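GH3 beta-N-acetylglucosaminidase (Paenibacillaceae, PDB 6K5J) catalyses the hydrolytic release of terminal beta-linked N-acetylglucosamine residues from the non-reducing ends of glycans, as a glycoside hydrolase of family 3. Local coordinates at residues A[15-20]-A[307-312]; A[23-28]-A[44-49]; A[36-41]-A[71-76]; A[79-84]-A[130-135]. All coordinates share one frame; numbering follows the deposited sequence.

How the contacts relate
All four contacts belong to the TIM-barrel domain that heads the chain in family 3 hydrolases, and they run from its outer helices to its sugar site. Contacts 2 and 4 share the wall of the barrel: strands 45-47 and 79-81 are neighbours, the contact centres are about 11 Å apart, and both reach the bound N-acetylglucosamine, which probably marks the active site. Contacts 1 and 3 lie farther from the sugar and touch each other, with centres about 13 Å apart; there Leu309 packs on Asp41. Leu37 on helix 32-39 in turn packs against Ala23 of contact 2. Contacts 1 and 4 do not touch, their centres lying about 20 Å apart.

Contact 1 (A[15-20]-A[307-312]); sequences QKVGQL and AALDAL
Leu312 and Val17 meet through aliphatic carbons where helix 302-317 runs past helix 13-19. The leucine can be followed outward. Its CB rests 3.8 Å from Val17 CG1, the closest approach of the two side chains. Next, CG lies anti to the carbonyl carbon (chi1 -74°), and the branch beyond it ends in CD1, which comes within 4.4 Å of Leu20 CB. Leucine suits this place because its chain is long enough for CD1 to reach Leu20 while CB stays against Val17. The Val17 and Leu312 side chains cross obliquely.

The same Val17 methyl, CG1, also reaches the preceding turn of the other helix, lying 3.8 Å from Leu309 O and 4.5 Å from Leu309 CD2. That leucine methyl in turn packs directly on the main chain of Gly18, with CD2 standing 3.9 Å from Gly18 CA. The short helical segments approach to 9.7 Å between axes, with their directions 131° apart; the interface is buried, and the side chains that meet in it are aliphatic.

In this TIM-barrel domain the two helices pack outside strand 21-23. Leu309 and Leu312 both lean on Val21 of that strand, Leu312 also packs on Val289 of helix 281-291, and Leu20 is covered by Ile326 and Ser329 of helix 323-339, whose Asp327 forms a salt bridge with Lys16.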
# COMPACT_ATOMS: atom_id res chain seq x y z
N GLN A 15 -8.21 -22.92 20.25
CA GLN A 15 -8.06 -22.89 18.80
C GLN A 15 -8.98 -21.85 18.16
O GLN A 15 -8.60 -21.20 17.18
CB GLN A 15 -8.36 -24.26 18.21
CG GLN A 15 -7.28 -25.30 18.37
CD GLN A 15 -7.76 -26.64 17.87
OE1 GLN A 15 -8.78 -27.16 18.33
NE2 GLN A 15 -7.05 -27.20 16.89
N LYS A 16 -10.21 -21.72 18.67
CA LYS A 16 -11.11 -20.72 18.10
C LYS A 16 -10.57 -19.32 18.33
O LYS A 16 -10.57 -18.49 17.41
CB LYS A 16 -12.51 -20.85 18.72
CG LYS A 16 -13.23 -22.17 18.42
CD LYS A 16 -14.63 -22.13 19.00
CE LYS A 16 -15.28 -23.51 18.98
NZ LYS A 16 -16.65 -23.45 19.57
N VAL A 17 -10.08 -19.05 19.53
CA VAL A 17 -9.53 -17.73 19.81
C VAL A 17 -8.31 -17.47 18.94
O VAL A 17 -8.13 -16.37 18.40
CB VAL A 17 -9.22 -17.59 21.32
CG1 VAL A 17 -8.22 -16.45 21.58
CG2 VAL A 17 -10.51 -17.35 22.10
N GLY A 18 -7.45 -18.48 18.78
CA GLY A 18 -6.28 -18.32 17.94
C GLY A 18 -6.61 -17.98 16.50
O GLY A 18 -5.87 -17.24 15.85
N GLN A 19 -7.72 -18.52 15.98
CA GLN A 19 -8.13 -18.21 14.61
C GLN A 19 -8.33 -16.71 14.40
O GLN A 19 -8.19 -16.23 13.27
CB GLN A 19 -9.43 -18.94 14.26
CG GLN A 19 -9.24 -20.39 13.89
CD GLN A 19 -8.33 -20.57 12.69
OE1 GLN A 19 -8.67 -20.18 11.57
NE2 GLN A 19 -7.15 -21.15 12.93
N LEU A 20 -8.65 -15.98 15.46
CA LEU A 20 -8.94 -14.55 15.37
C LEU A 20 -7.70 -13.67 15.31
O LEU A 20 -7.85 -12.44 15.28
CB LEU A 20 -9.80 -14.13 16.56
CG LEU A 20 -10.99 -15.03 16.89
CD1 LEU A 20 -11.76 -14.45 18.05
CD2 LEU A 20 -11.88 -15.18 15.67
N ALA A 307 -0.37 -10.77 24.19
CA ALA A 307 -1.31 -9.99 24.99
C ALA A 307 -2.70 -10.01 24.37
O ALA A 307 -3.70 -10.16 25.09
CB ALA A 307 -0.81 -8.56 25.16
N ALA A 308 -2.79 -9.85 23.05
CA ALA A 308 -4.08 -9.93 22.37
C ALA A 308 -4.71 -11.30 22.54
O ALA A 308 -5.90 -11.42 22.85
CB ALA A 308 -3.91 -9.60 20.88
N LEU A 309 -3.93 -12.36 22.32
CA LEU A 309 -4.44 -13.72 22.46
C LEU A 309 -4.95 -13.98 23.87
O LEU A 309 -6.03 -14.55 24.07
CB LEU A 309 -3.35 -14.72 22.09
CG LEU A 309 -3.04 -14.96 20.60
CD1 LEU A 309 -1.60 -15.48 20.41
CD2 LEU A 309 -4.06 -15.90 19.98
N ASP A 310 -4.16 -13.57 24.88
CA ASP A 310 -4.55 -13.73 26.28
C ASP A 310 -5.79 -12.92 26.61
O ASP A 310 -6.68 -13.40 27.31
CB ASP A 310 -3.40 -13.31 27.20
CG ASP A 310 -2.29 -14.36 27.30
OD1 ASP A 310 -2.54 -15.54 26.99
OD2 ASP A 310 -1.16 -13.98 27.68
N ALA A 311 -5.86 -11.68 26.12
CA ALA A 311 -7.01 -10.84 26.42
C ALA A 311 -8.29 -11.39 25.79
O ALA A 311 -9.36 -11.34 26.40
CB ALA A 311 -6.74 -9.41 25.95
N LEU A 312 -8.19 -11.92 24.56
CA LEU A 312 -9.36 -12.48 23.90
C LEU A 312 -9.86 -13.72 24.64
O LEU A 312 -11.07 -13.87 24.86
CB LEU A 312 -9.05 -12.83 22.44
CG LEU A 312 -8.94 -11.62 21.50
CD1 LEU A 312 -8.36 -12.05 20.15
CD2 LEU A 312 -10.30 -10.97 21.32

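Contact 2 (A[23-28]-A[44-49]); sequences AGFNGL and GGIIYF. With NAG (2-acetamido-2-deoxy-beta-D-glucopyranose), chain B.
Phe25 and Ile46 are brought together by the first torsion of the phenylalanine, which sets CG between the backbone N and the carbonyl carbon (chi1 72°). The ring edge then receives a methyl almost in its plane, with Phe25 CE1 3.7 Å from Ile46 CG2. The Phe25 and Tyr48 side chains lie side by side and point the same way, their two CE1 atoms 4.2 Å apart, while the tyrosine hydroxyl bonds to Ser63. Ile47 is built differently: CG1 is anti to the backbone N (chi1 176°), and CG2 nestles 3.7 Å from Gly24 N.

Between these side chains the backbones pair as parallel strands, with Ala23 N donating to Gly45 O at 3.1 Å and Ile47 N to Ala23 O at 3.0 Å. Helix 32-39 lies between the two strands in the chain, so this is a beta-alpha-beta unit of the TIM barrel. Ala23 and Ile46 face the same side of the sheet, where Leu37 of that helix packs on Ala23; a small residue leaves it room. Once the pairing gives out, a water takes over, accepting from Phe25 N at 2.9 Å and apparently donating to Ile47 O.

On the sugar side, Ile47 CD1 stops 4.0 Å from NAG C6 and also touches Phe134. An alanine at Ile47 would probably open a gap beneath C6 of the sugar and leave Phe134 freer to shift. Phe49 turns the edge of its ring, at CE2 and CZ, to NAG O6.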
# COMPACT_ATOMS: atom_id res chain seq x y z
N ALA A 23 -0.47 -12.78 12.97
CA ALA A 23 0.76 -12.31 13.60
C ALA A 23 1.89 -12.30 12.59
O ALA A 23 1.92 -13.09 11.65
CB ALA A 23 1.16 -13.19 14.80
N GLY A 24 2.85 -11.40 12.82
CA GLY A 24 4.10 -11.43 12.10
C GLY A 24 5.20 -12.03 12.94
O GLY A 24 5.02 -12.34 14.12
N PHE A 25 6.36 -12.21 12.31
CA PHE A 25 7.50 -12.81 12.97
C PHE A 25 8.74 -12.41 12.18
O PHE A 25 8.66 -11.91 11.05
CB PHE A 25 7.38 -14.34 13.05
CG PHE A 25 7.58 -15.01 11.73
CD1 PHE A 25 6.54 -15.07 10.81
CD2 PHE A 25 8.82 -15.54 11.37
CE1 PHE A 25 6.73 -15.66 9.57
CE2 PHE A 25 9.02 -16.13 10.13
CZ PHE A 25 7.98 -16.20 9.24
N ASN A 26 9.90 -12.64 12.78
CA ASN A 26 11.16 -12.39 12.10
C ASN A 26 11.76 -13.71 11.62
O ASN A 26 11.99 -14.61 12.42
CB ASN A 26 12.15 -11.66 13.00
CG ASN A 26 13.41 -11.27 12.26
OD1 ASN A 26 13.35 -10.93 11.07
ND2 ASN A 26 14.55 -11.34 12.95
N GLY A 27 12.05 -13.80 10.33
CA GLY A 27 12.71 -14.98 9.81
C GLY A 27 12.57 -15.16 8.32
O GLY A 27 11.51 -14.86 7.75
N LEU A 28 13.64 -15.63 7.67
CA LEU A 28 13.58 -16.16 6.32
C LEU A 28 13.15 -17.62 6.29
O LEU A 28 12.70 -18.10 5.25
CB LEU A 28 14.94 -16.03 5.64
CG LEU A 28 15.45 -14.59 5.53
CD1 LEU A 28 16.91 -14.58 5.05
CD2 LEU A 28 14.57 -13.76 4.61
N GLY A 44 -4.39 -18.01 13.47
CA GLY A 44 -5.10 -18.27 12.23
C GLY A 44 -4.36 -17.77 11.01
O GLY A 44 -4.61 -18.23 9.90
N GLY A 45 -3.44 -16.83 11.21
CA GLY A 45 -2.80 -16.18 10.08
C GLY A 45 -1.41 -15.67 10.40
O GLY A 45 -1.06 -15.44 11.56
N ILE A 46 -0.64 -15.47 9.33
CA ILE A 46 0.70 -14.90 9.36
C ILE A 46 0.72 -13.73 8.38
O ILE A 46 0.16 -13.84 7.29
CB ILE A 46 1.77 -15.94 8.95
CG1 ILE A 46 1.78 -17.12 9.92
CG2 ILE A 46 3.16 -15.29 8.82
CD1 ILE A 46 2.35 -16.77 11.30
N ILE A 47 1.35 -12.62 8.77
CA ILE A 47 1.61 -11.52 7.85
C ILE A 47 3.12 -11.40 7.64
O ILE A 47 3.89 -11.43 8.60
CB ILE A 47 1.01 -10.19 8.35
CG1 ILE A 47 1.40 -9.05 7.39
CG2 ILE A 47 1.44 -9.89 9.80
CD1 ILE A 47 0.60 -7.77 7.56
N TYR A 48 3.53 -11.27 6.38
CA TYR A 48 4.92 -11.09 5.99
C TYR A 48 5.28 -9.61 5.91
O TYR A 48 4.47 -8.78 5.46
CB TYR A 48 5.20 -11.72 4.63
CG TYR A 48 5.25 -13.24 4.55
CD1 TYR A 48 5.59 -14.01 5.66
CD2 TYR A 48 4.98 -13.89 3.35
CE1 TYR A 48 5.66 -15.41 5.56
CE2 TYR A 48 5.04 -15.27 3.24
CZ TYR A 48 5.38 -16.02 4.36
OH TYR A 48 5.45 -17.39 4.25
N PHE A 49 6.52 -9.29 6.28
CA PHE A 49 7.15 -8.00 5.99
C PHE A 49 8.47 -8.23 5.26
O PHE A 49 8.84 -9.37 4.98
CB PHE A 49 7.32 -7.19 7.28
CG PHE A 49 6.00 -6.71 7.84
CD1 PHE A 49 5.24 -7.55 8.64
CD2 PHE A 49 5.49 -5.48 7.46
CE1 PHE A 49 4.00 -7.14 9.12
CE2 PHE A 49 4.24 -5.06 7.93
CZ PHE A 49 3.50 -5.89 8.76
C1 NAG B . -0.93 -0.36 8.87
C2 NAG B . -1.43 0.20 7.51
C3 NAG B . -2.14 -0.89 6.68
C4 NAG B . -1.33 -2.18 6.63
C5 NAG B . -1.01 -2.62 8.05
C6 NAG B . -0.19 -3.89 8.12
C7 NAG B . -2.22 2.50 7.10
C8 NAG B . -3.26 3.53 7.46
N2 NAG B . -2.32 1.33 7.73
O1 NAG B . -0.05 0.56 9.42
O3 NAG B . -2.38 -0.42 5.36
O4 NAG B . -2.07 -3.20 5.97
O5 NAG B . -0.22 -1.59 8.67
O6 NAG B . 1.14 -3.69 7.66
O7 NAG B . -1.35 2.72 6.26
O HOH W 1 6.24 -10.86 9.74

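Contact 3 (A[36-41]-A[71-76]); sequences KLITED and AESDNV
Ser73 points toward Thr39, whose CG2 methyl touches its hydroxyl oxygen. Thr39 CG2 lies 3.6 Å from Ser73 OG and 3.8 Å from Ser73 CB. The other threonine branch, OG1, turns back to its own helix and bonds to Arg35 O, which leaves the methyl for the neighbour. Ser73 OG likewise bonds back to Ile69 O of helix 56-72.

Beside this pair stands the amide of Asn75. Its CG is anti to the carbonyl carbon (chi1 -79°), and ND2 donates to Ser73 OG at 2.9 Å, with the oxygen nearly in the amide plane. Ile38 O sits above that plane, 3.2 Å from Asn75 ND2, at an angle too poor for a hydrogen bond. A water makes the polar link instead, donating to Thr39 O and accepting from Asn75 ND2 at 3.2 Å. The other amide atom, OD1, pairs with His42 ND1, so donor and acceptor are both used. A leucine in place of Asn75 would probably leave His42 ND1 and the bridging water each short of a partner.

The backbone of Asn75 follows a Schellman motif that ends helix 56-72, in which Asp74, with positive phi, lets Asn75 N bond to Ala70 O. Helices 32-39 and 56-72 are successive outer helices of the TIM-barrel domain, Ile38 packing on Leu66, Ile69 and Ala70, while Asp41 touches helix 302-317 and Asn75 leans on Gln15 of helix 13-19.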
# COMPACT_ATOMS: atom_id res chain seq x y z
N LYS A 36 5.74 -21.46 17.85
CA LYS A 36 4.90 -21.43 19.04
C LYS A 36 3.56 -20.74 18.77
O LYS A 36 2.51 -21.17 19.28
CB LYS A 36 5.65 -20.74 20.18
CG LYS A 36 6.73 -21.65 20.81
CD LYS A 36 7.36 -21.13 22.11
CE LYS A 36 7.13 -22.08 23.27
NZ LYS A 36 8.27 -22.97 23.61
N LEU A 37 3.57 -19.67 17.97
CA LEU A 37 2.32 -19.03 17.58
C LEU A 37 1.40 -20.02 16.88
O LEU A 37 0.19 -20.04 17.13
CB LEU A 37 2.60 -17.83 16.67
CG LEU A 37 3.21 -16.57 17.30
CD1 LEU A 37 3.70 -15.62 16.22
CD2 LEU A 37 2.21 -15.89 18.20
N ILE A 38 1.96 -20.85 16.00
CA ILE A 38 1.14 -21.78 15.24
C ILE A 38 0.73 -22.97 16.10
O ILE A 38 -0.46 -23.31 16.17
CB ILE A 38 1.88 -22.23 13.97
CG1 ILE A 38 2.06 -21.07 13.00
CG2 ILE A 38 1.12 -23.39 13.31
CD1 ILE A 38 3.07 -21.36 11.89
N THR A 39 1.70 -23.61 16.77
CA THR A 39 1.41 -24.88 17.44
C THR A 39 0.85 -24.69 18.84
O THR A 39 0.03 -25.50 19.29
CB THR A 39 2.67 -25.75 17.52
OG1 THR A 39 3.62 -25.14 18.40
CG2 THR A 39 3.29 -25.91 16.13
N GLU A 40 1.25 -23.64 19.56
CA GLU A 40 0.78 -23.45 20.92
C GLU A 40 -0.33 -22.42 21.02
O GLU A 40 -1.27 -22.60 21.80
CB GLU A 40 1.94 -23.05 21.83
CG GLU A 40 3.03 -24.12 21.81
CD GLU A 40 4.19 -23.79 22.72
OE1 GLU A 40 4.06 -22.87 23.56
OE2 GLU A 40 5.24 -24.46 22.59
N ASP A 41 -0.28 -21.35 20.24
CA ASP A 41 -1.33 -20.34 20.29
C ASP A 41 -2.36 -20.51 19.19
O ASP A 41 -3.37 -19.80 19.20
CB ASP A 41 -0.71 -18.95 20.25
CG ASP A 41 0.26 -18.71 21.40
OD1 ASP A 41 -0.11 -18.99 22.55
OD2 ASP A 41 1.40 -18.25 21.14
N ALA A 71 0.02 -28.08 9.68
CA ALA A 71 -0.59 -29.36 9.33
C ALA A 71 -0.13 -30.45 10.28
O ALA A 71 -0.94 -31.23 10.79
CB ALA A 71 -0.27 -29.73 7.89
N GLU A 72 1.17 -30.50 10.56
CA GLU A 72 1.74 -31.55 11.38
C GLU A 72 1.36 -31.42 12.85
O GLU A 72 1.50 -32.40 13.60
CB GLU A 72 3.26 -31.57 11.22
CG GLU A 72 3.68 -32.07 9.85
CD GLU A 72 5.18 -32.08 9.66
OE1 GLU A 72 5.91 -31.60 10.55
OE2 GLU A 72 5.62 -32.57 8.60
N SER A 73 0.88 -30.26 13.29
CA SER A 73 0.40 -30.05 14.64
C SER A 73 -1.13 -30.03 14.72
O SER A 73 -1.68 -29.61 15.74
CB SER A 73 0.97 -28.75 15.23
OG SER A 73 0.58 -27.62 14.46
N ASP A 74 -1.80 -30.49 13.66
CA ASP A 74 -3.26 -30.60 13.60
C ASP A 74 -3.94 -29.25 13.84
O ASP A 74 -4.97 -29.17 14.52
CB ASP A 74 -3.77 -31.66 14.57
CG ASP A 74 -3.32 -33.05 14.17
OD1 ASP A 74 -3.50 -33.41 12.98
OD2 ASP A 74 -2.76 -33.77 15.02
N ASN A 75 -3.39 -28.20 13.25
CA ASN A 75 -4.00 -26.89 13.28
C ASN A 75 -4.60 -26.55 11.91
O ASN A 75 -4.22 -27.11 10.88
CB ASN A 75 -2.99 -25.83 13.71
CG ASN A 75 -2.79 -25.81 15.21
OD1 ASN A 75 -3.68 -25.40 15.95
ND2 ASN A 75 -1.63 -26.27 15.67
N VAL A 76 -5.54 -25.61 11.93
CA VAL A 76 -6.21 -25.18 10.70
C VAL A 76 -5.17 -24.58 9.75
O VAL A 76 -4.23 -23.92 10.22
CB VAL A 76 -7.32 -24.16 11.04
CG1 VAL A 76 -7.98 -23.60 9.81
CG2 VAL A 76 -8.36 -24.81 11.95
O HOH W 2 -1.04 -27.66 18.49

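Contact 4 (A[79-84]-A[130-135]); sequences LISIDQ and INMNFA. With NAG (2-acetamido-2-deoxy-beta-D-glucopyranose), chain B.
Asp83 and Phe134 meet in the sugar site, where two neighbouring strand ends of the TIM barrel come together. Asp83 OD1 accepts from NAG O4 at 2.6 Å and lies 3.2 Å from Phe134 CB, at the edge of the ring; OD2 faces NAG O6, at a distance too short to be read without doubt. Arg91 forms a salt bridge with the same carboxylate, and an acid suits a place that accepts from NAG O4 and pairs with Arg91.

One shell out, Ser81 lies over a face of the Phe134 ring. Its CB makes a CH-pi contact 4.1 Å from the centroid, and OG stands over the ring centre. The backbone of Phe134 is held by N donating to Ile82 O at 2.8 Å in a nearly straight bond.

Farther out, two asparagines stand in for backbone. Asn133 pairs its amide with Gln84, OD1 accepting from Gln84 N at 3.0 Å and ND2 donating to Gln84 O at 2.9 Å. Ile82 CG2 packs on Ile130 CG2. Last, Asn131 OD1 accepts a hydrogen bond from Ile80 N at 2.9 Å, with an N-H...O angle of 173°.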
# COMPACT_ATOMS: atom_id res chain seq x y z
N LEU A 79 -4.02 -18.52 6.83
CA LEU A 79 -3.93 -17.36 5.96
C LEU A 79 -2.52 -16.77 6.04
O LEU A 79 -1.94 -16.65 7.12
CB LEU A 79 -4.97 -16.30 6.34
CG LEU A 79 -6.43 -16.68 6.03
CD1 LEU A 79 -7.40 -15.76 6.79
CD2 LEU A 79 -6.67 -16.62 4.52
N ILE A 80 -1.96 -16.40 4.89
CA ILE A 80 -0.64 -15.80 4.82
C ILE A 80 -0.79 -14.54 3.98
O ILE A 80 -1.10 -14.61 2.78
CB ILE A 80 0.40 -16.76 4.22
CG1 ILE A 80 0.57 -17.98 5.15
CG2 ILE A 80 1.75 -16.07 4.03
CD1 ILE A 80 1.61 -19.00 4.69
N SER A 81 -0.59 -13.38 4.61
CA SER A 81 -0.88 -12.09 4.00
C SER A 81 0.39 -11.24 3.91
O SER A 81 1.47 -11.65 4.33
CB SER A 81 -1.96 -11.34 4.78
OG SER A 81 -2.52 -10.31 3.96
N ILE A 82 0.22 -10.03 3.38
CA ILE A 82 1.32 -9.16 3.00
C ILE A 82 0.72 -7.82 2.60
O ILE A 82 -0.46 -7.75 2.24
CB ILE A 82 2.13 -9.81 1.83
CG1 ILE A 82 3.44 -9.06 1.55
CG2 ILE A 82 1.27 -9.89 0.54
CD1 ILE A 82 4.34 -9.78 0.56
N ASP A 83 1.51 -6.74 2.67
CA ASP A 83 1.09 -5.44 2.12
C ASP A 83 1.74 -5.23 0.75
O ASP A 83 2.66 -4.43 0.59
CB ASP A 83 1.49 -4.30 3.06
CG ASP A 83 0.84 -4.39 4.40
OD1 ASP A 83 -0.41 -4.53 4.44
OD2 ASP A 83 1.58 -4.31 5.40
N GLN A 84 1.25 -5.96 -0.24
CA GLN A 84 1.77 -5.84 -1.60
C GLN A 84 0.77 -5.05 -2.45
O GLN A 84 0.07 -5.58 -3.31
CB GLN A 84 2.07 -7.23 -2.18
CG GLN A 84 2.96 -7.22 -3.42
CD GLN A 84 4.45 -7.09 -3.11
OE1 GLN A 84 4.85 -6.59 -2.06
NE2 GLN A 84 5.27 -7.53 -4.05
N ILE A 130 1.56 -17.23 -0.75
CA ILE A 130 0.81 -16.14 -0.12
C ILE A 130 -0.60 -16.15 -0.70
O ILE A 130 -0.79 -16.12 -1.92
CB ILE A 130 1.51 -14.79 -0.38
CG1 ILE A 130 2.89 -14.79 0.29
CG2 ILE A 130 0.65 -13.63 0.10
CD1 ILE A 130 3.87 -13.79 -0.32
N ASN A 131 -1.60 -16.19 0.18
CA ASN A 131 -2.98 -16.39 -0.25
C ASN A 131 -3.89 -15.25 0.17
O ASN A 131 -5.11 -15.35 0.00
CB ASN A 131 -3.52 -17.73 0.29
CG ASN A 131 -3.36 -17.87 1.79
OD1 ASN A 131 -3.60 -16.93 2.54
ND2 ASN A 131 -2.94 -19.06 2.24
N MET A 132 -3.33 -14.16 0.68
CA MET A 132 -4.09 -13.00 1.10
C MET A 132 -3.22 -11.77 0.86
O MET A 132 -2.00 -11.83 0.97
CB MET A 132 -4.51 -13.10 2.58
CG MET A 132 -5.50 -12.02 3.05
SD MET A 132 -6.04 -12.37 4.75
CE MET A 132 -7.53 -11.37 4.84
N ASN A 133 -3.87 -10.66 0.51
CA ASN A 133 -3.15 -9.40 0.29
C ASN A 133 -3.93 -8.31 0.99
O ASN A 133 -5.16 -8.25 0.88
CB ASN A 133 -3.00 -9.09 -1.21
CG ASN A 133 -1.97 -7.99 -1.51
OD1 ASN A 133 -1.22 -7.57 -0.63
ND2 ASN A 133 -1.92 -7.55 -2.77
N PHE A 134 -3.23 -7.44 1.72
CA PHE A 134 -3.91 -6.29 2.31
C PHE A 134 -3.94 -5.17 1.27
O PHE A 134 -3.23 -4.17 1.35
CB PHE A 134 -3.24 -5.89 3.62
CG PHE A 134 -3.50 -6.87 4.73
CD1 PHE A 134 -4.68 -7.60 4.75
CD2 PHE A 134 -2.58 -7.07 5.73
CE1 PHE A 134 -4.95 -8.50 5.77
CE2 PHE A 134 -2.83 -7.98 6.76
CZ PHE A 134 -4.03 -8.69 6.77
N ALA A 135 -4.81 -5.38 0.29
CA ALA A 135 -4.96 -4.52 -0.87
C ALA A 135 -6.24 -4.94 -1.59
O ALA A 135 -6.67 -6.09 -1.45
CB ALA A 135 -3.75 -4.64 -1.81
C1 NAG B . -0.93 -0.36 8.87
C2 NAG B . -1.43 0.20 7.51
C3 NAG B . -2.14 -0.89 6.68
C4 NAG B . -1.33 -2.18 6.63
C5 NAG B . -1.01 -2.62 8.05
C6 NAG B . -0.19 -3.89 8.12
C7 NAG B . -2.22 2.50 7.10
C8 NAG B . -3.26 3.53 7.46
N2 NAG B . -2.32 1.33 7.73
O1 NAG B . -0.05 0.56 9.42
O3 NAG B . -2.38 -0.42 5.36
O4 NAG B . -2.07 -3.20 5.97
O5 NAG B . -0.22 -1.59 8.67
O6 NAG B . 1.14 -3.69 7.66
O7 NAG B . -1.35 2.72 6.26